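Local coordinates for protein HIAXHD3 (Humicola insolens, PDB 3ZXK) that probably acts as a family 43 glycoside hydrolase, an exo-acting arabinofuranosidase that removes arabinose side chains and whose active site has been engineered toward endo-xylanase activity, at residues Gly145-Ile148 / Met154-Ala157; Ile148-Thr153 / Met196-Gly201. All coordinates share one frame; numbering follows the deposited sequence.

How the interactions relate
Both interactions involve the β hairpin 145-158. Interaction 1 pairs its two strands. Interaction 2 ties the turn between them to strand 192-199 of the next sheet. They share I148, and their centres are about 9 Å apart. L147 carries packing from one to the other: its CD1 lies 3.6 Å from K198 N. Y155, on the second strand, brings CE2 3.8 Å from D149 OD2 of the turn. A bound buffer molecule (HEPES) touches interaction 2, and the Y155 side chain is about 6 Å from it. No residue of the four segments is among those lining the glycan pocket, which includes Y142, N160 and E192, near the other ends of these strands.

Interaction 1 (Gly145-Ile148 / Met154-Ala157); sequences GLLI and MYIA
L146 meets M154 and I156 on one face of the sheet. Its CG stands anti to the backbone N (chi1 174°), and together with the next torsion this leans CD1 toward the partner strand. On that strand CD1 meets three groups. M154 CE lies 3.9 Å from it and I156 CG1 4.0 Å from it. CD1 also comes within 3.4 Å of Y155 O. M154 reaches L146 because its chain bends at the thioether (chi3 72°), which turns the end methyl along the strand. The side chains of L146 and M154 cross obliquely. I148 and M154 instead run side by side and point the same way, touching through I148 CG1 and M154 CG.

I156 offers two branches. CG1 goes to L146, while CG2 sits by the backbone of G145, 3.9 Å from its N. Replacing I156 by alanine removes both branches, which would probably cost L146 CD1 one of its apolar partners and open a gap against Y100.

The strands form the antiparallel hairpin that begins one blade of the five-bladed β-propeller characteristic of family 43. L146, I148, M154 and I156 face the preceding blade, where R89, R91, Y98 and Y100 cover them. L147, Y155 and A157 face the next blade and pack on M196 and A194 of strand 192-199. L147 and Y155 are only loosely apposed there, CD2 to CD2 at 4.5 Å.

Their backbones are closer partners. L147 N donates to Y155 O at 2.9 Å in an almost straight bond, and Y155 N returns one to L147 O. G145 and A157 make the other hydrogen-bonded pair. G145 N reaches A157 O at 2.7 Å, in the carbonyl plane, whereas A157 N meets G145 O tilted 32° from that plane.

Interaction 2 (Ile148-Thr153 / Met196-Gly201); sequences IDDDDT and MYKIRG. With EPE (4-(2-hydroxyethyl)-1-piperazine ethanesulfonic acid), chain E.
A salt-bridge network between two neighbouring propeller blades joins K198 to D149 and D150. K198 NZ is 2.8 Å from D149 OD1 and approaches it on the syn side, 18° out of the carboxylate plane. Its bond to D150 OD2 is longer, 3.1 Å, and comes from above that carboxylate, 48° out of plane. The lysine chain runs slantwise across both carboxylates, its CG 3.4 Å from D149 OD1 and from D150 OD2. Bends at chi2 and chi4 (-63°) bring NZ within bonding distance of both oxygens.

D149 is held from several sides. Its OD1 also accepts from D150 N at 2.7 Å, so two donors grip one oxygen. OD2 takes a hydrogen bond from the hydroxyl of Y203, on the strand after 192-199. This second shell probably fixes the rotation of the carboxylate that faces K198. A water links D150 OD2 to G201 N and extends the network to the neighbouring turn.

The sulfonate of a bound HEPES buffer molecule also lies against the cluster. Its O2S makes a weak bond of 3.0 Å to K198 NZ, and its O1S a weak one of 3.0 Å to D151 N. The lysine charge probably offsets part of the negative charge of the two acids and the sulfonate.

The turn has its own bonds. D151 OD1 accepts from T153 N at 3.1 Å, an Asx turn. D152 N bonds to D149 O, and D149 N bonds to T153 O at 2.8 Å. D152 has the left-handed backbone conformation, and its carboxylate pairs with R91 of the preceding blade. This is the pattern of a hairpin closed by a type I turn with a G1 β bulge.

Interaction 1 (Gly145-Ile148 / Met154-Ala157)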
loop_
_atom_site.group_PDB
_atom_site.type_symbol
_atom_site.label_atom_id
_atom_site.label_comp_id
_atom_site.label_asym_id
_atom_site.label_seq_id
_atom_site.Cartn_x
_atom_site.Cartn_y
_atom_site.Cartn_z
ATOM N N GLY A 145 -12.954 3.922 11.392
ATOM C CA GLY A 145 -12.084 3.553 12.513
ATOM C C GLY A 145 -12.825 2.666 13.497
ATOM O O GLY A 145 -13.703 3.146 14.256
ATOM N N LEU A 146 -12.440 1.385 13.514
ATOM C CA LEU A 146 -13.035 0.384 14.391
ATOM C C LEU A 146 -12.454 0.410 15.796
ATOM O O LEU A 146 -11.239 0.509 15.958
ATOM C CB LEU A 146 -12.777 -1.030 13.796
ATOM C CG LEU A 146 -13.180 -2.273 14.604
ATOM C CD1 LEU A 146 -14.685 -2.283 14.797
ATOM C CD2 LEU A 146 -12.726 -3.558 13.918
ATOM N N LEU A 147 -13.336 0.263 16.799
ATOM C CA LEU A 147 -12.964 0.012 18.173
ATOM C C LEU A 147 -13.704 -1.231 18.655
ATOM O O LEU A 147 -14.905 -1.292 18.516
ATOM C CB LEU A 147 -13.364 1.220 19.080
ATOM C CG LEU A 147 -13.338 0.904 20.588
ATOM C CD1 LEU A 147 -11.920 0.604 21.020
ATOM C CD2 LEU A 147 -13.893 2.035 21.432
ATOM N N ILE A 148 -12.990 -2.214 19.176
ATOM C CA ILE A 148 -13.633 -3.275 19.939
ATOM C C ILE A 148 -13.486 -2.916 21.418
ATOM O O ILE A 148 -12.375 -2.981 21.958
ATOM C CB ILE A 148 -12.999 -4.643 19.602
ATOM C CG1 ILE A 148 -13.017 -4.840 18.064
ATOM C CG2 ILE A 148 -13.651 -5.769 20.413
ATOM C CD1 ILE A 148 -12.427 -6.141 17.562
ATOM N N MET A 154 -18.616 -3.576 19.485
ATOM C CA MET A 154 -17.859 -3.008 18.393
ATOM C C MET A 154 -18.509 -1.698 17.893
ATOM O O MET A 154 -19.756 -1.609 17.720
ATOM C CB MET A 154 -17.732 -4.046 17.279
ATOM C CG MET A 154 -16.982 -5.303 17.725
ATOM S SD MET A 154 -17.085 -6.572 16.459
ATOM C CE MET A 154 -16.007 -5.888 15.218
ATOM N N TYR A 155 -17.667 -0.679 17.679
ATOM C CA TYR A 155 -18.071 0.642 17.198
ATOM C C TYR A 155 -17.205 1.025 16.023
ATOM O O TYR A 155 -16.045 0.638 15.970
ATOM C CB TYR A 155 -17.871 1.716 18.307
ATOM C CG TYR A 155 -18.681 1.454 19.547
ATOM C CD1 TYR A 155 -20.009 1.867 19.656
ATOM C CD2 TYR A 155 -18.121 0.750 20.613
ATOM C CE1 TYR A 155 -20.741 1.579 20.793
ATOM C CE2 TYR A 155 -18.855 0.471 21.760
ATOM C CZ TYR A 155 -20.166 0.902 21.827
ATOM O OH TYR A 155 -20.936 0.641 22.937
ATOM N N ILE A 156 -17.771 1.811 15.107
ATOM C CA ILE A 156 -16.984 2.408 14.025
ATOM C C ILE A 156 -17.236 3.920 13.967
ATOM O O ILE A 156 -18.377 4.363 13.818
ATOM C CB ILE A 156 -17.260 1.762 12.646
ATOM C CG1 ILE A 156 -16.838 0.276 12.674
ATOM C CG2 ILE A 156 -16.539 2.516 11.522
ATOM C CD1 ILE A 156 -17.162 -0.506 11.416
ATOM N N ALA A 157 -16.161 4.682 14.134
ATOM C CA ALA A 157 -16.162 6.107 13.892
ATOM C C ALA A 157 -15.875 6.328 12.392
ATOM O O ALA A 157 -15.051 5.621 11.787
ATOM C CB ALA A 157 -15.123 6.812 14.780
#

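Interaction 2 (Ile148-Thr153 / Met196-Gly201)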
loop_
_atom_site.group_PDB
_atom_site.type_symbol
_atom_site.label_atom_id
_atom_site.label_comp_id
_atom_site.label_asym_id
_atom_site.label_seq_id
_atom_site.Cartn_x
_atom_site.Cartn_y
_atom_site.Cartn_z
ATOM N N ILE A 148 -12.990 -2.214 19.176
ATOM C CA ILE A 148 -13.633 -3.275 19.939
ATOM C C ILE A 148 -13.486 -2.916 21.418
ATOM O O ILE A 148 -12.375 -2.981 21.958
ATOM C CB ILE A 148 -12.999 -4.643 19.602
ATOM C CG1 ILE A 148 -13.017 -4.840 18.064
ATOM C CG2 ILE A 148 -13.651 -5.769 20.413
ATOM C CD1 ILE A 148 -12.427 -6.141 17.562
ATOM N N ASP A 149 -14.604 -2.539 22.051
ATOM C CA ASP A 149 -14.605 -2.023 23.401
ATOM C C ASP A 149 -14.296 -3.113 24.449
ATOM O O ASP A 149 -14.295 -4.303 24.155
ATOM C CB ASP A 149 -15.939 -1.311 23.666
ATOM C CG ASP A 149 -15.848 -0.285 24.754
ATOM O OD1 ASP A 149 -14.747 -0.100 25.346
ATOM O OD2 ASP A 149 -16.889 0.351 25.021
ATOM N N ASP A 150 -14.025 -2.692 25.676
ATOM C CA ASP A 150 -13.621 -3.624 26.744
ATOM C C ASP A 150 -14.704 -4.654 27.083
ATOM O O ASP A 150 -14.392 -5.744 27.568
ATOM C CB ASP A 150 -13.220 -2.854 28.003
ATOM C CG ASP A 150 -11.970 -2.022 27.812
ATOM O OD1 ASP A 150 -11.053 -2.446 27.065
ATOM O OD2 ASP A 150 -11.896 -0.935 28.421
ATOM N N ASP A 151 -15.963 -4.278 26.838
ATOM C CA ASP A 151 -17.113 -5.198 26.961
ATOM C C ASP A 151 -17.487 -5.999 25.711
ATOM O O ASP A 151 -18.548 -6.643 25.669
ATOM C CB ASP A 151 -18.330 -4.458 27.507
ATOM C CG ASP A 151 -18.896 -3.411 26.536
ATOM O OD1 ASP A 151 -18.364 -3.207 25.420
ATOM O OD2 ASP A 151 -19.897 -2.763 26.935
ATOM N N ASP A 152 -16.613 -5.942 24.704
ATOM C CA ASP A 152 -16.745 -6.660 23.428
ATOM C C ASP A 152 -17.815 -6.086 22.489
ATOM O O ASP A 152 -18.195 -6.739 21.517
ATOM C CB ASP A 152 -16.909 -8.181 23.644
ATOM C CG ASP A 152 -16.198 -9.029 22.563
ATOM O OD1 ASP A 152 -15.398 -8.494 21.742
ATOM O OD2 ASP A 152 -16.468 -10.249 22.510
ATOM N N THR A 153 -18.294 -4.863 22.746
ATOM C CA THR A 153 -19.152 -4.206 21.767
ATOM C C THR A 153 -18.250 -3.495 20.755
ATOM O O THR A 153 -17.264 -2.896 21.125
ATOM C CB THR A 153 -20.117 -3.224 22.423
ATOM O OG1 THR A 153 -20.954 -3.952 23.339
ATOM C CG2 THR A 153 -20.994 -2.512 21.370
ATOM N N MET A 196 -10.328 4.968 16.244
ATOM C CA MET A 196 -11.073 5.023 17.512
ATOM C C MET A 196 -10.421 4.153 18.606
ATOM O O MET A 196 -9.964 3.027 18.326
ATOM C CB MET A 196 -12.540 4.621 17.297
ATOM C CG MET A 196 -13.443 4.890 18.511
ATOM S SD MET A 196 -15.162 4.591 18.059
ATOM C CE MET A 196 -16.053 5.102 19.525
ATOM N N TYR A 197 -10.381 4.681 19.840
ATOM C CA TYR A 197 -9.647 4.027 20.931
ATOM C C TYR A 197 -10.401 4.082 22.251
ATOM O O TYR A 197 -11.145 5.032 22.534
ATOM C CB TYR A 197 -8.291 4.700 21.148
ATOM C CG TYR A 197 -7.453 4.793 19.879
ATOM C CD1 TYR A 197 -6.633 3.721 19.466
ATOM C CD2 TYR A 197 -7.505 5.936 19.086
ATOM C CE1 TYR A 197 -5.896 3.794 18.291
ATOM C CE2 TYR A 197 -6.770 6.025 17.910
ATOM C CZ TYR A 197 -5.931 4.957 17.525
ATOM O OH TYR A 197 -5.169 4.982 16.336
ATOM N N LYS A 198 -10.180 3.067 23.067
ATOM C CA LYS A 198 -10.630 3.060 24.460
ATOM C C LYS A 198 -9.350 2.986 25.278
ATOM O O LYS A 198 -8.597 2.014 25.190
ATOM C CB LYS A 198 -11.542 1.851 24.707
ATOM C CG LYS A 198 -11.932 1.612 26.156
ATOM C CD LYS A 198 -12.917 2.647 26.657
ATOM C CE LYS A 198 -13.482 2.247 28.010
ATOM N NZ LYS A 198 -14.258 0.983 27.898
ATOM N N ILE A 199 -9.067 4.047 26.027
ATOM C CA ILE A 199 -7.834 4.145 26.804
ATOM C C ILE A 199 -8.135 4.569 28.237
ATOM O O ILE A 199 -8.669 5.653 28.463
ATOM C CB ILE A 199 -6.830 5.116 26.154
ATOM C CG1 ILE A 199 -6.573 4.748 24.690
ATOM C CG2 ILE A 199 -5.544 5.165 26.995
ATOM C CD1 ILE A 199 -5.795 5.816 23.907
ATOM N N ARG A 200 -7.784 3.693 29.195
ATOM C CA ARG A 200 -8.029 3.905 30.627
ATOM C C ARG A 200 -9.397 4.514 30.962
ATOM O O ARG A 200 -9.492 5.533 31.670
ATOM C CB ARG A 200 -6.893 4.717 31.259
ATOM C CG ARG A 200 -5.517 4.097 31.090
ATOM C CD ARG A 200 -4.436 4.936 31.773
ATOM N NE ARG A 200 -4.122 6.138 30.990
ATOM C CZ ARG A 200 -3.041 6.298 30.228
ATOM N NH1 ARG A 200 -2.120 5.342 30.133
ATOM N NH2 ARG A 200 -2.879 7.430 29.561
ATOM N N GLY A 201 -10.452 3.911 30.421
ATOM C CA GLY A 201 -11.805 4.291 30.768
ATOM C C GLY A 201 -12.436 5.333 29.871
ATOM O O GLY A 201 -13.627 5.607 30.005
HETATM N N1 EPE E . -19.727 1.672 29.892
HETATM C C2 EPE E . -19.800 2.618 28.752
HETATM C C3 EPE E . -21.032 3.508 28.943
HETATM N N4 EPE E . -22.235 2.644 28.977
HETATM C C5 EPE E . -22.197 1.713 30.131
HETATM C C6 EPE E . -20.942 0.822 30.018
HETATM C C7 EPE E . -23.464 3.476 29.008
HETATM C C8 EPE E . -24.661 2.706 28.414
HETATM O O8 EPE E . -25.638 2.508 29.456
HETATM C C9 EPE E . -18.440 0.941 29.940
HETATM C C10 EPE E . -18.371 -0.440 29.283
HETATM S S EPE E . -16.780 -0.895 29.280
HETATM O O1S EPE E . -16.255 -1.612 28.171
HETATM O O2S EPE E . -15.845 -0.277 30.154
HETATM O O3S EPE E . -17.165 -2.164 30.205
HETATM O O HOH W 1 -10.371 1.024 29.528
HETATM O O HOH W 2 -8.797 -0.636 26.354
#